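Alpha-fucosidase GH29 (Fusarium graminearum, PDB 4PSR) hydrolyses alpha-L-fucosides as a GH29 glycosidase, its natural targets probably including the alpha-1,6-linked fucose on the reducing-end N-acetylglucosamine of glycoproteins. Local coordinates at residues A[187-190]-A[191-194]; A[517-521]-A[522-526]; A[104-107]-A[108-112]; A[209-212]-A[213-216]. All coordinates share one frame; numbering follows the deposited sequence. Where two conformers were deposited one is given.

In the fold
From the N terminus the order is contact 3, contact 1, contact 4 and contact 2. Each is a run of adjacent residues, so none closes a long loop, and the four follow in series without nesting or crossing. Contact 3 starts helix 105-114, which precedes strand 119-125 of the eight-stranded TIM barrel. Contact 1 caps helix 189-195, a surface helix beyond strand 165-170. Contact 4 lies in the next helix, 200-218, which leads to strand 222-225; the nearest atoms of contacts 1 and 4 are about 5 Å apart. Contact 2, far beyond the barrel in sequence, joins two antiparallel sheets near the C terminus, its centre about 52 Å from that of contact 1.

Contact 1: residues A[187-190]-A[191-194]; sequences NDTS and LQKL. With NAG (2-acetamido-2-deoxy-beta-D-glucopyranose), chain F.
Asp188 reaches over the first turn of helix 189-195 to meet Leu191, a worked case of an N-cap. In the conformer described here, its OD1 accepts from Leu191 N at 3.1 Å, with the donor standing well above the carboxylate plane rather than within it. With CG anti to the backbone N (chi1 177°), the carboxylate is carried forward toward the helix start. The same OD1 also takes a weak bond from Ser190 N at 2.9 Å. Asp188 CG further lies 3.7 Å from Leu191 CB, the two side chains crossing at about a right angle. The regular helical pattern starts with Gln192 N, which binds Asp188 O at 2.9 Å; the bonds from Lys193 N to Thr189 O and from Leu194 N to Ser190 O are long and weak.

Gln192 extends back along the first turn, its CG beside the backbone N, with NE2 3.9 Å from Asn187 CA, and this amide donates to Thr186 O. Ser190 OG and Lys193 NZ both turn to Glu139, and Lys193 NZ also binds Val137 O. Just ahead of the cap, Asn187 ND2 is joined covalently to C1 of an N-acetylglucosamine, the mark of N-glycosylation. At the cap itself, one carboxylate oxygen takes up two backbone N-H groups of the opening turn, and its charge probably interacts favourably with the helix dipole.

Contact 2: residues A[517-521]-A[522-526]; sequences VALAL and GTFDT
Leu519 and Phe524 pack across a sharp change of chain direction, and their apolar contact dominates this short run. Leu519 CD2 sits over the centre of the Phe524 ring in a CH-pi contact, 3.9 Å from the centroid and 11° off the ring normal. Leu519 CB adds a second touch nearer the rim, 3.9 Å from Phe524 CE2, the side chains sliding past each other in opposite directions. Phe524 has CG anti to its carbonyl carbon (chi1 -53°), swinging the ring back toward the preceding strand.

In the polar approach, Ala520 O comes to the ring edge, near its plane, 3.2 Å from Phe524 CE2 and 3.3 Å from Phe524 CZ, where the aromatic hydrogens carry a slight positive charge.

The chain bends at Leu521, bringing Phe524 back beside Leu519 and Ala520; Gly522 follows extended, at a positive phi of 152° where a CB would jam against Leu521 O. Phe528 meets the Phe524 ring edge-to-face, and Thr523 touches a mannose of a glycan attached to the protein. This is a corner connection between two antiparallel sheets: strand 516-519 is an edge strand of one, beside 504-507, and 522-524 of the other, beside 579-584.

Contact 3: residues A[104-107]-A[108-112]; sequences DPEA and IIKIV
Asp104, Pro105, Glu106 and Ala107 offer their carbonyl oxygens in turn to the backbone N of Ile108, Ile109, Lys110 and Ile111, an unbroken i to i+4 series that opens helix 105-114. The bonds run from 2.9 Å, between Ile109 N and Pro105 O, to 3.2 Å, between Ile108 N and Asp104 O.

Asp104 is the N-cap. Its OD1 accepts from Ala107 N at 3.2 Å, the donor lying above the carboxylate plane and the bond nearly straight at 161°. Chi1 of -168° sets the carboxylate opposite the Asp104 N, facing the first turn. Pro105, lacking a backbone N-H, fits naturally at the first helical position, where no donor is called for.

The isoleucines lean their branches on the carbonyls a turn earlier. Ile109 CG1 stands 3.4 Å from Pro105 O. Ile111 CG1 is equally close, 3.4 Å, to Ala107 O, and Ile111 CD1 reaches the same Ala107 O at 3.5 Å. On the outer side Glu106 and Lys110 run side by side and point the same way, yet in the conformer described Glu106 OE2 and Lys110 NZ stay 4.8 Å apart; the ammonium instead binds Asn162 OD1. Pro105 and Ile109 rest on Trp155 and Leu158 of helix 151-161, Ile111 meets Ile356 and Leu359 of helix 353-369, and Ile109 and Val112 also reach barrel strand 29-33.

The chemistry is divided between the end and the sides of the helix: an acidic cap meets an amide at the start, apolar side chains meet neighbouring helices and the barrel, and the Glu106–Lys110 pair can offer at most a modest long-range attraction.

Contact 4: residues A[209-212]-A[213-216]; sequences DKHR and EMLD
Arg212, Glu213 and His211 carry this contact, about two turns of helix 200-218, a helix of the TIM barrel that packs on strands 165-170 and 222-225. Arg212 O accepts from Asp216 N at 3.1 Å, and the two side chains then run alongside each other, Arg212 CG lying 3.9 Å from Asp216 OD2. Their charged groups do not meet. In the conformer described here, the arginine bends at chi3 (60°) back to Asp209, where NH1 forms a salt bridge with OD1 at 2.7 Å, approaching from above the carboxylate plane. Asp216 looks instead to Tyr255 and Arg259 of helix 246-263.

Glu213 joins the turn through its N, bonded to Asp209 O at 3.0 Å, and through CB, 3.3 Å from that same oxygen. Its extended chain takes the carboxylate away to Ser135, Trp133 and the backbone N of Lys136 and Val137, satisfying both oxygens.

His211 O receives Leu215 N at 2.9 Å and has Leu215 CG at 3.3 Å. The imidazole stacks on Phe252, with Trp207 edge-to-face, and its NE2 makes a weak hydrogen bond to Asn225 OD1. Met214 runs beside it, and its CE comes to the ring edge 4.2 Å from His211 ND1, a buried nitrogen with no hydrogen-bonding partner in the model.

Contact 1: residues A[187-190]-A[191-194]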
ATOM      1  N   ASN A 187       5.235 -26.709 -28.132  1.00 17.28           N
ATOM      2  CA  ASN A 187       5.550 -26.118 -29.417  1.00 15.25           C
ATOM      3  C   ASN A 187       4.412 -25.340 -30.044  1.00 16.98           C
ATOM      4  O   ASN A 187       4.553 -24.766 -31.120  1.00 19.31           O
ATOM      5  CB  ASN A 187       6.004 -27.219 -30.371  1.00 16.55           C
ATOM      6  CG  ASN A 187       7.409 -27.687 -30.076  1.00 18.48           C
ATOM      7  OD1 ASN A 187       8.245 -26.925 -29.572  1.00 17.58           O
ATOM      8  ND2 ASN A 187       7.695 -28.947 -30.422  1.00 21.98           N
ATOM      9  N   ASP A 188       3.270 -25.322 -29.354  0.59 16.68           N
ATOM     10  CA  ASP A 188       2.102 -24.502 -29.698  0.59 16.67           C
ATOM     11  C   ASP A 188       2.431 -23.045 -29.354  0.59 15.46           C
ATOM     12  O   ASP A 188       2.477 -22.699 -28.170  0.59 15.57           O
ATOM     13  CB  ASP A 188       0.897 -25.000 -28.876  0.59 21.76           C
ATOM     14  CG  ASP A 188      -0.396 -24.179 -29.078  0.59 13.69           C
ATOM     15  OD1 ASP A 188      -0.359 -22.995 -29.473  0.59 12.94           O
ATOM     16  OD2 ASP A 188      -1.486 -24.739 -28.789  0.59 17.37           O
ATOM     17  N   THR A 189       2.638 -22.195 -30.356  1.00 14.73           N
ATOM     18  CA  THR A 189       3.112 -20.849 -30.098  1.00 14.86           C
ATOM     19  C   THR A 189       2.094 -20.035 -29.302  1.00 15.07           C
ATOM     20  O   THR A 189       2.478 -19.154 -28.526  1.00 13.66           O
ATOM     21  CB  THR A 189       3.491 -20.120 -31.386  1.00 18.03           C
ATOM     22  OG1 THR A 189       2.357 -20.026 -32.235  1.00 20.99           O
ATOM     23  CG2 THR A 189       4.588 -20.878 -32.135  1.00 19.35           C
ATOM     24  N   SER A 190       0.804 -20.311 -29.464  1.00 14.02           N
ATOM     25  CA  SER A 190      -0.192 -19.591 -28.672  1.00 15.21           C
ATOM     26  C   SER A 190      -0.073 -19.989 -27.209  1.00 13.32           C
ATOM     27  O   SER A 190      -0.027 -19.129 -26.316  1.00 13.61           O
ATOM     28  CB  SER A 190      -1.609 -19.873 -29.182  1.00 13.02           C
ATOM     29  OG  SER A 190      -2.541 -19.206 -28.342  1.00 15.34           O
ATOM     30  N   LEU A 191       0.015 -21.287 -26.944  1.00 13.77           N
ATOM     31  CA  LEU A 191       0.177 -21.760 -25.587  1.00 11.74           C
ATOM     32  C   LEU A 191       1.484 -21.275 -24.950  1.00 13.28           C
ATOM     33  O   LEU A 191       1.522 -20.989 -23.753  1.00 13.52           O
ATOM     34  CB  LEU A 191       0.052 -23.289 -25.521  1.00 13.99           C
ATOM     35  CG  LEU A 191      -0.072 -23.889 -24.113  1.00 14.68           C
ATOM     36  CD1 LEU A 191      -1.249 -23.318 -23.332  1.00 13.94           C
ATOM     37  CD2 LEU A 191      -0.158 -25.409 -24.215  1.00 16.12           C
ATOM     38  N   GLN A 192       2.544 -21.153 -25.734  1.00 12.70           N
ATOM     39  CA  GLN A 192       3.780 -20.580 -25.232  1.00 13.86           C
ATOM     40  C   GLN A 192       3.559 -19.181 -24.669  1.00 12.15           C
ATOM     41  O   GLN A 192       4.178 -18.810 -23.674  1.00 13.30           O
ATOM     42  CB  GLN A 192       4.835 -20.513 -26.317  1.00 13.17           C
ATOM     43  CG  GLN A 192       5.446 -21.851 -26.749  1.00 14.19           C
ATOM     44  CD  GLN A 192       6.423 -21.673 -27.899  1.00 16.73           C
ATOM     45  OE1 GLN A 192       6.566 -20.584 -28.452  1.00 17.17           O
ATOM     46  NE2 GLN A 192       7.089 -22.754 -28.278  1.00 20.55           N
ATOM     47  N   LYS A 193       2.696 -18.406 -25.308  1.00 11.58           N
ATOM     48  CA  LYS A 193       2.420 -17.053 -24.826  1.00 11.75           C
ATOM     49  C   LYS A 193       1.763 -17.099 -23.436  1.00 12.96           C
ATOM     50  O   LYS A 193       2.137 -16.335 -22.543  1.00 11.83           O
ATOM     51  CB  LYS A 193       1.541 -16.275 -25.797  1.00 10.79           C
ATOM     52  CG  LYS A 193       1.289 -14.817 -25.369  1.00 11.11           C
ATOM     53  CD  LYS A 193       0.420 -14.064 -26.384  1.00 13.77           C
ATOM     54  CE  LYS A 193       1.139 -13.830 -27.714  1.00 13.74           C
ATOM     55  NZ  LYS A 193       0.187 -13.198 -28.666  1.00 15.83           N
ATOM     56  N   LEU A 194       0.795 -17.973 -23.234  1.00 10.71           N
ATOM     57  CA  LEU A 194       0.169 -18.121 -21.912  1.00 11.98           C
ATOM     58  C   LEU A 194       1.201 -18.477 -20.828  1.00 11.06           C
ATOM     59  O   LEU A 194       1.217 -17.891 -19.731  1.00 11.93           O
ATOM     60  CB  LEU A 194      -0.943 -19.163 -21.931  1.00 12.20           C
ATOM     61  CG  LEU A 194      -1.693 -19.320 -20.603  1.00 10.03           C
ATOM     62  CD1 LEU A 194      -2.630 -18.144 -20.311  1.00 12.84           C
ATOM     63  CD2 LEU A 194      -2.453 -20.642 -20.595  1.00 14.03           C
TER
HETATM   64  C1  NAG F 609       9.044 -29.466 -30.444  1.00 19.24           C
HETATM   65  C2  NAG F 609       9.048 -30.987 -30.414  1.00 21.29           C
HETATM   66  C3  NAG F 609      10.489 -31.494 -30.357  1.00 25.25           C
HETATM   67  C4  NAG F 609      11.326 -30.875 -31.466  1.00 23.74           C
HETATM   68  C5  NAG F 609      11.206 -29.356 -31.432  1.00 18.56           C
HETATM   69  C6  NAG F 609      11.922 -28.676 -32.570  1.00 21.38           C
HETATM   70  C7  NAG F 609       7.497 -32.570 -29.318  1.00 26.45           C
HETATM   71  C8  NAG F 609       6.795 -32.901 -28.039  1.00 25.54           C
HETATM   72  N2  NAG F 609       8.288 -31.486 -29.288  1.00 23.66           N
HETATM   73  O3  NAG F 609      10.497 -32.912 -30.473  1.00 34.09           O
HETATM   74  O4  NAG F 609      12.689 -31.242 -31.271  1.00 29.45           O
HETATM   75  O5  NAG F 609       9.818 -28.997 -31.534  1.00 17.69           O
HETATM   76  O6  NAG F 609      11.410 -29.139 -33.814  1.00 20.76           O
HETATM   77  O7  NAG F 609       7.329 -33.230 -30.340  1.00 24.37           O

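Contact 2: residues A[517-521]-A[522-526]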
ATOM      1  N   VAL A 517      11.872  19.182  13.173  1.00 17.48           N
ATOM      2  CA  VAL A 517      11.545  17.799  12.854  1.00 13.58           C
ATOM      3  C   VAL A 517      12.112  16.930  13.965  1.00 15.76           C
ATOM      4  O   VAL A 517      13.312  17.002  14.267  1.00 15.66           O
ATOM      5  CB  VAL A 517      12.146  17.362  11.504  1.00 17.37           C
ATOM      6  CG1 VAL A 517      11.858  15.885  11.228  1.00 18.43           C
ATOM      7  CG2 VAL A 517      11.587  18.228  10.377  1.00 19.58           C
ATOM      8  N   ALA A 518      11.263  16.109  14.580  1.00 14.17           N
ATOM      9  CA  ALA A 518      11.715  15.084  15.530  1.00 13.56           C
ATOM     10  C   ALA A 518      12.202  13.832  14.775  1.00 15.67           C
ATOM     11  O   ALA A 518      11.638  13.469  13.726  1.00 16.00           O
ATOM     12  CB  ALA A 518      10.615  14.729  16.479  1.00 14.46           C
ATOM     13  N   LEU A 519      13.268  13.227  15.287  1.00 14.13           N
ATOM     14  CA  LEU A 519      13.895  12.041  14.677  1.00 14.64           C
ATOM     15  C   LEU A 519      14.054  10.914  15.686  1.00 15.52           C
ATOM     16  O   LEU A 519      14.591  11.093  16.773  1.00 15.04           O
ATOM     17  CB  LEU A 519      15.264  12.401  14.096  1.00 14.22           C
ATOM     18  CG  LEU A 519      15.304  13.519  13.055  1.00 15.20           C
ATOM     19  CD1 LEU A 519      16.752  13.872  12.697  1.00 16.63           C
ATOM     20  CD2 LEU A 519      14.523  13.141  11.797  1.00 18.16           C
ATOM     21  N   ALA A 520      13.600   9.716  15.315  1.00 13.73           N
ATOM     22  CA  ALA A 520      13.880   8.527  16.105  1.00 15.30           C
ATOM     23  C   ALA A 520      15.320   8.071  15.870  1.00 15.20           C
ATOM     24  O   ALA A 520      16.074   8.734  15.151  1.00 15.78           O
ATOM     25  CB  ALA A 520      12.901   7.415  15.709  1.00 16.79           C
ATOM     26  N   LEU A 521      15.722   6.940  16.459  1.00 14.75           N
ATOM     27  CA  LEU A 521      16.959   6.299  16.062  1.00 18.60           C
ATOM     28  C   LEU A 521      16.799   5.827  14.622  1.00 17.46           C
ATOM     29  O   LEU A 521      15.755   5.273  14.272  1.00 21.09           O
ATOM     30  CB  LEU A 521      17.274   5.115  16.977  1.00 18.76           C
ATOM     31  CG  LEU A 521      17.381   5.366  18.476  1.00 20.94           C
ATOM     32  CD1 LEU A 521      17.825   4.070  19.164  1.00 27.48           C
ATOM     33  CD2 LEU A 521      18.365   6.473  18.770  1.00 22.66           C
ATOM     34  N   GLY A 522      17.818   6.040  13.802  1.00 16.19           N
ATOM     35  CA  GLY A 522      17.769   5.634  12.413  1.00 17.57           C
ATOM     36  C   GLY A 522      18.629   6.498  11.515  1.00 19.07           C
ATOM     37  O   GLY A 522      19.493   7.240  11.983  1.00 16.32           O
ATOM     38  N   THR A 523      18.371   6.404  10.218  1.00 16.14           N
ATOM     39  CA  THR A 523      19.118   7.135   9.203  1.00 16.15           C
ATOM     40  C   THR A 523      18.158   8.002   8.385  1.00 17.48           C
ATOM     41  O   THR A 523      17.083   7.560   7.970  1.00 16.06           O
ATOM     42  CB  THR A 523      19.906   6.186   8.296  1.00 18.05           C
ATOM     43  OG1 THR A 523      19.003   5.455   7.454  1.00 19.19           O
ATOM     44  CG2 THR A 523      20.740   5.216   9.123  1.00 19.30           C
ATOM     45  N   PHE A 524      18.526   9.273   8.207  1.00 14.30           N
ATOM     46  CA  PHE A 524      17.634  10.267   7.641  1.00 14.96           C
ATOM     47  C   PHE A 524      18.369  11.052   6.561  1.00 15.42           C
ATOM     48  O   PHE A 524      19.271  11.846   6.860  1.00 16.88           O
ATOM     49  CB  PHE A 524      17.113  11.163   8.767  1.00 14.13           C
ATOM     50  CG  PHE A 524      16.500  10.385   9.891  1.00 14.49           C
ATOM     51  CD1 PHE A 524      15.238   9.820   9.753  1.00 15.45           C
ATOM     52  CD2 PHE A 524      17.205  10.138  11.058  1.00 14.51           C
ATOM     53  CE1 PHE A 524      14.681   9.056  10.769  1.00 14.00           C
ATOM     54  CE2 PHE A 524      16.655   9.378  12.079  1.00 14.99           C
ATOM     55  CZ  PHE A 524      15.384   8.834  11.940  1.00 14.29           C
ATOM     56  N   ASP A 525      18.027  10.788   5.296  1.00 13.86           N
ATOM     57  CA  ASP A 525      18.718  11.409   4.172  1.00 13.42           C
ATOM     58  C   ASP A 525      18.073  12.730   3.773  1.00 15.07           C
ATOM     59  O   ASP A 525      17.096  13.171   4.382  1.00 15.08           O
ATOM     60  CB  ASP A 525      18.859  10.436   2.989  1.00 14.59           C
ATOM     61  CG  ASP A 525      17.555  10.050   2.334  1.00 16.01           C
ATOM     62  OD1 ASP A 525      16.475  10.518   2.731  1.00 15.20           O
ATOM     63  OD2 ASP A 525      17.605   9.222   1.386  1.00 21.03           O
ATOM     64  N   THR A 526      18.622  13.390   2.760  1.00 14.85           N
ATOM     65  CA  THR A 526      18.095  14.689   2.333  1.00 15.63           C
ATOM     66  C   THR A 526      16.627  14.585   1.940  1.00 13.20           C
ATOM     67  O   THR A 526      15.825  15.452   2.247  1.00 14.01           O
ATOM     68  CB  THR A 526      18.896  15.242   1.134  1.00 15.30           C
ATOM     69  OG1 THR A 526      20.172  15.724   1.581  1.00 17.73           O
ATOM     70  CG2 THR A 526      18.164  16.364   0.427  1.00 19.18           C
TER

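Contact 3: residues A[104-107]-A[108-112]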
ATOM      1  N   ASP A 104     -22.316  -9.619 -10.255  1.00 12.85           N
ATOM      2  CA  ASP A 104     -22.955  -8.304 -10.187  1.00 12.02           C
ATOM      3  C   ASP A 104     -21.882  -7.239  -9.930  1.00 13.03           C
ATOM      4  O   ASP A 104     -21.688  -6.786  -8.802  1.00 12.39           O
ATOM      5  CB  ASP A 104     -23.988  -8.289  -9.070  1.00 14.07           C
ATOM      6  CG  ASP A 104     -24.904  -7.063  -9.104  1.00 15.43           C
ATOM      7  OD1 ASP A 104     -24.600  -6.056  -9.781  1.00 18.55           O
ATOM      8  OD2 ASP A 104     -25.928  -7.123  -8.368  1.00 22.02           O
ATOM      9  N   PRO A 105     -21.134  -6.871 -10.979  1.00 12.73           N
ATOM     10  CA  PRO A 105     -20.044  -5.929 -10.738  1.00 12.98           C
ATOM     11  C   PRO A 105     -20.523  -4.564 -10.213  1.00 13.59           C
ATOM     12  O   PRO A 105     -19.826  -3.947  -9.415  1.00 13.10           O
ATOM     13  CB  PRO A 105     -19.365  -5.820 -12.104  1.00 14.14           C
ATOM     14  CG  PRO A 105     -20.380  -6.252 -13.071  1.00 11.98           C
ATOM     15  CD  PRO A 105     -21.171  -7.315 -12.380  1.00 12.76           C
ATOM     16  N   GLU A 106     -21.693  -4.085 -10.622  1.00 14.17           N
ATOM     17  CA  GLU A 106     -22.179  -2.807 -10.102  1.00 14.22           C
ATOM     18  C   GLU A 106     -22.386  -2.862  -8.589  1.00 14.45           C
ATOM     19  O   GLU A 106     -21.964  -1.950  -7.875  1.00 14.38           O
ATOM     20  CB  GLU A 106     -23.455  -2.361 -10.798  1.00 18.96           C
ATOM     21  CG  GLU A 106     -23.803  -0.966 -10.373  1.00 25.41           C
ATOM     22  CD  GLU A 106     -24.602  -0.219 -11.397  1.00 47.40           C
ATOM     23  OE1 GLU A 106     -25.075  -0.853 -12.370  1.00 42.66           O
ATOM     24  OE2 GLU A 106     -24.747   1.008 -11.217  1.00 30.24           O
ATOM     25  N   ALA A 107     -22.969  -3.953  -8.088  1.00 13.07           N
ATOM     26  CA  ALA A 107     -23.155  -4.103  -6.654  1.00 12.11           C
ATOM     27  C   ALA A 107     -21.804  -4.107  -5.916  1.00 12.00           C
ATOM     28  O   ALA A 107     -21.656  -3.479  -4.859  1.00 12.46           O
ATOM     29  CB  ALA A 107     -23.958  -5.372  -6.331  1.00 13.48           C
ATOM     30  N   ILE A 108     -20.817  -4.806  -6.488  1.00 10.79           N
ATOM     31  CA  ILE A 108     -19.508  -4.870  -5.865  1.00 11.71           C
ATOM     32  C   ILE A 108     -18.889  -3.486  -5.803  1.00 10.55           C
ATOM     33  O   ILE A 108     -18.361  -3.090  -4.785  1.00 10.66           O
ATOM     34  CB  ILE A 108     -18.599  -5.883  -6.556  1.00 11.72           C
ATOM     35  CG1 ILE A 108     -19.108  -7.291  -6.245  1.00 12.00           C
ATOM     36  CG2 ILE A 108     -17.143  -5.701  -6.115  1.00 13.05           C
ATOM     37  CD1 ILE A 108     -18.473  -8.367  -7.107  1.00 14.57           C
ATOM     38  N   ILE A 109     -18.982  -2.721  -6.885  1.00 10.60           N
ATOM     39  CA  ILE A 109     -18.415  -1.373  -6.852  1.00 11.90           C
ATOM     40  C   ILE A 109     -19.146  -0.443  -5.869  1.00 10.32           C
ATOM     41  O   ILE A 109     -18.514   0.374  -5.260  1.00 11.56           O
ATOM     42  CB  ILE A 109     -18.271  -0.780  -8.258  1.00 11.14           C
ATOM     43  CG1 ILE A 109     -17.291  -1.632  -9.085  1.00 10.89           C
ATOM     44  CG2 ILE A 109     -17.765   0.660  -8.215  1.00 12.06           C
ATOM     45  CD1 ILE A 109     -15.871  -1.873  -8.462  1.00 13.72           C
ATOM     46  N   LYS A 110     -20.454  -0.599  -5.712  0.52 12.31           N
ATOM     47  CA  LYS A 110     -21.171   0.182  -4.711  0.52 11.67           C
ATOM     48  C   LYS A 110     -20.676  -0.142  -3.294  0.52 10.69           C
ATOM     49  O   LYS A 110     -20.538   0.760  -2.466  0.52 12.60           O
ATOM     50  CB  LYS A 110     -22.694  -0.041  -4.796  0.52 14.76           C
ATOM     51  CG  LYS A 110     -23.358   0.485  -6.058  0.52 15.56           C
ATOM     52  CD  LYS A 110     -23.224   1.968  -6.201  0.52 18.86           C
ATOM     53  CE  LYS A 110     -24.036   2.483  -7.379  0.52 23.35           C
ATOM     54  NZ  LYS A 110     -23.829   3.940  -7.546  0.52 18.03           N
ATOM     55  N   ILE A 111     -20.414  -1.421  -3.013  1.00 11.05           N
ATOM     56  CA  ILE A 111     -19.855  -1.845  -1.735  1.00 11.48           C
ATOM     57  C   ILE A 111     -18.448  -1.251  -1.531  1.00 10.38           C
ATOM     58  O   ILE A 111     -18.104  -0.755  -0.469  1.00 11.78           O
ATOM     59  CB  ILE A 111     -19.849  -3.397  -1.626  1.00 11.22           C
ATOM     60  CG1 ILE A 111     -21.285  -3.926  -1.552  1.00 12.79           C
ATOM     61  CG2 ILE A 111     -19.037  -3.857  -0.435  1.00 13.97           C
ATOM     62  CD1 ILE A 111     -21.437  -5.376  -1.947  1.00 15.43           C
ATOM     63  N   VAL A 112     -17.633  -1.299  -2.581  1.00 10.78           N
ATOM     64  CA  VAL A 112     -16.299  -0.717  -2.500  1.00 12.56           C
ATOM     65  C   VAL A 112     -16.376   0.808  -2.223  1.00  9.04           C
ATOM     66  O   VAL A 112     -15.663   1.339  -1.385  1.00 10.29           O
ATOM     67  CB  VAL A 112     -15.483  -1.056  -3.762  1.00 10.99           C
ATOM     68  CG1 VAL A 112     -14.194  -0.276  -3.799  1.00 12.38           C
ATOM     69  CG2 VAL A 112     -15.184  -2.573  -3.810  1.00 12.16           C
TER

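Contact 4: residues A[209-212]-A[213-216]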
ATOM      1  N   ASP A 209       4.085  -4.215 -24.227  1.00 12.79           N
ATOM      2  CA  ASP A 209       2.902  -4.084 -25.083  1.00 13.77           C
ATOM      3  C   ASP A 209       1.620  -4.287 -24.263  1.00 11.78           C
ATOM      4  O   ASP A 209       0.604  -3.639 -24.510  1.00 13.69           O
ATOM      5  CB  ASP A 209       2.927  -5.084 -26.236  1.00 13.10           C
ATOM      6  CG  ASP A 209       3.971  -4.751 -27.297  1.00 16.86           C
ATOM      7  OD1 ASP A 209       4.460  -3.614 -27.326  1.00 18.50           O
ATOM      8  OD2 ASP A 209       4.248  -5.644 -28.121  1.00 19.58           O
ATOM      9  N   LYS A 210       1.648  -5.201 -23.292  1.00 11.19           N
ATOM     10  CA  LYS A 210       0.505  -5.408 -22.405  1.00 10.16           C
ATOM     11  C   LYS A 210       0.203  -4.136 -21.604  1.00 11.04           C
ATOM     12  O   LYS A 210      -0.962  -3.675 -21.519  1.00 10.87           O
ATOM     13  CB  LYS A 210       0.754  -6.596 -21.480  1.00  9.38           C
ATOM     14  CG  LYS A 210       0.566  -7.947 -22.137  1.00 11.84           C
ATOM     15  CD  LYS A 210       1.113  -9.074 -21.260  1.00 11.37           C
ATOM     16  CE  LYS A 210       0.700 -10.445 -21.768  1.00 11.64           C
ATOM     17  NZ  LYS A 210       1.144 -11.481 -20.795  1.00 12.78           N
ATOM     18  N   HIS A 211       1.226  -3.562 -20.966  1.00 11.39           N
ATOM     19  CA  HIS A 211       1.039  -2.297 -20.260  1.00 11.48           C
ATOM     20  C   HIS A 211       0.486  -1.194 -21.155  1.00 11.20           C
ATOM     21  O   HIS A 211      -0.457  -0.503 -20.785  1.00 10.90           O
ATOM     22  CB  HIS A 211       2.356  -1.766 -19.708  1.00 10.96           C
ATOM     23  CG  HIS A 211       2.712  -2.216 -18.334  1.00  9.72           C
ATOM     24  ND1 HIS A 211       1.793  -2.252 -17.306  1.00 10.09           N
ATOM     25  CD2 HIS A 211       3.904  -2.568 -17.797  1.00 11.20           C
ATOM     26  CE1 HIS A 211       2.410  -2.599 -16.191  1.00 10.69           C
ATOM     27  NE2 HIS A 211       3.695  -2.796 -16.459  1.00 11.73           N
ATOM     28  N   ARG A 212       1.085  -1.024 -22.325  0.53 10.85           N
ATOM     29  CA  ARG A 212       0.703   0.039 -23.247  0.53 13.02           C
ATOM     30  C   ARG A 212      -0.761  -0.080 -23.681  0.53 12.23           C
ATOM     31  O   ARG A 212      -1.512   0.903 -23.682  0.53 11.96           O
ATOM     32  CB  ARG A 212       1.620   0.020 -24.474  0.53 14.17           C
ATOM     33  CG  ARG A 212       1.096   0.858 -25.634  0.53  9.92           C
ATOM     34  CD  ARG A 212       2.163   1.179 -26.663  0.53 19.13           C
ATOM     35  NE  ARG A 212       2.706  -0.042 -27.233  0.53 24.07           N
ATOM     36  CZ  ARG A 212       3.555  -0.092 -28.250  0.53 26.09           C
ATOM     37  NH1 ARG A 212       3.987  -1.267 -28.677  0.53 21.72           N
ATOM     38  NH2 ARG A 212       3.978   1.023 -28.827  0.53 24.50           N
ATOM     39  N   GLU A 213      -1.156  -1.287 -24.051  1.00 11.24           N
ATOM     40  CA  GLU A 213      -2.507  -1.555 -24.548  1.00 11.01           C
ATOM     41  C   GLU A 213      -3.498  -1.329 -23.411  1.00 10.99           C
ATOM     42  O   GLU A 213      -4.529  -0.659 -23.576  1.00 12.20           O
ATOM     43  CB  GLU A 213      -2.605  -2.982 -25.069  1.00 13.64           C
ATOM     44  CG  GLU A 213      -3.916  -3.321 -25.786  1.00 14.88           C
ATOM     45  CD  GLU A 213      -3.901  -4.758 -26.221  1.00 15.73           C
ATOM     46  OE1 GLU A 213      -3.834  -5.619 -25.315  1.00 15.06           O
ATOM     47  OE2 GLU A 213      -3.824  -5.055 -27.449  1.00 19.42           O
ATOM     48  N   MET A 214      -3.198  -1.870 -22.227  1.00 11.19           N
ATOM     49  CA  MET A 214      -4.096  -1.726 -21.091  1.00 10.59           C
ATOM     50  C   MET A 214      -4.241  -0.257 -20.722  1.00 10.30           C
ATOM     51  O   MET A 214      -5.350   0.229 -20.460  1.00 11.29           O
ATOM     52  CB  MET A 214      -3.584  -2.549 -19.880  1.00 11.27           C
ATOM     53  CG  MET A 214      -4.371  -2.325 -18.559  1.00 12.47           C
ATOM     54  SD  MET A 214      -3.901  -0.822 -17.675  1.00 11.63           S
ATOM     55  CE  MET A 214      -2.235  -1.261 -17.164  1.00 11.20           C
ATOM     56  N   LEU A 215      -3.150   0.493 -20.703  1.00 10.91           N
ATOM     57  CA  LEU A 215      -3.245   1.837 -20.134  1.00 10.54           C
ATOM     58  C   LEU A 215      -3.903   2.820 -21.114  1.00 10.42           C
ATOM     59  O   LEU A 215      -4.591   3.750 -20.678  1.00 11.90           O
ATOM     60  CB  LEU A 215      -1.894   2.313 -19.599  1.00 11.15           C
ATOM     61  CG  LEU A 215      -0.780   2.747 -20.562  1.00 11.57           C
ATOM     62  CD1 LEU A 215      -0.964   4.209 -20.994  1.00 11.93           C
ATOM     63  CD2 LEU A 215       0.606   2.542 -19.948  1.00 12.11           C
ATOM     64  N   ASP A 216      -3.731   2.592 -22.413  1.00 11.53           N
ATOM     65  CA  ASP A 216      -4.465   3.371 -23.399  1.00 14.06           C
ATOM     66  C   ASP A 216      -5.957   3.012 -23.385  1.00 15.26           C
ATOM     67  O   ASP A 216      -6.807   3.855 -23.690  1.00 15.40           O
ATOM     68  CB  ASP A 216      -3.887   3.170 -24.810  1.00 14.26           C
ATOM     69  CG  ASP A 216      -2.558   3.901 -25.047  1.00 13.83           C
ATOM     70  OD1 ASP A 216      -2.268   4.929 -24.391  1.00 16.51           O
ATOM     71  OD2 ASP A 216      -1.833   3.450 -25.950  1.00 16.45           O
TER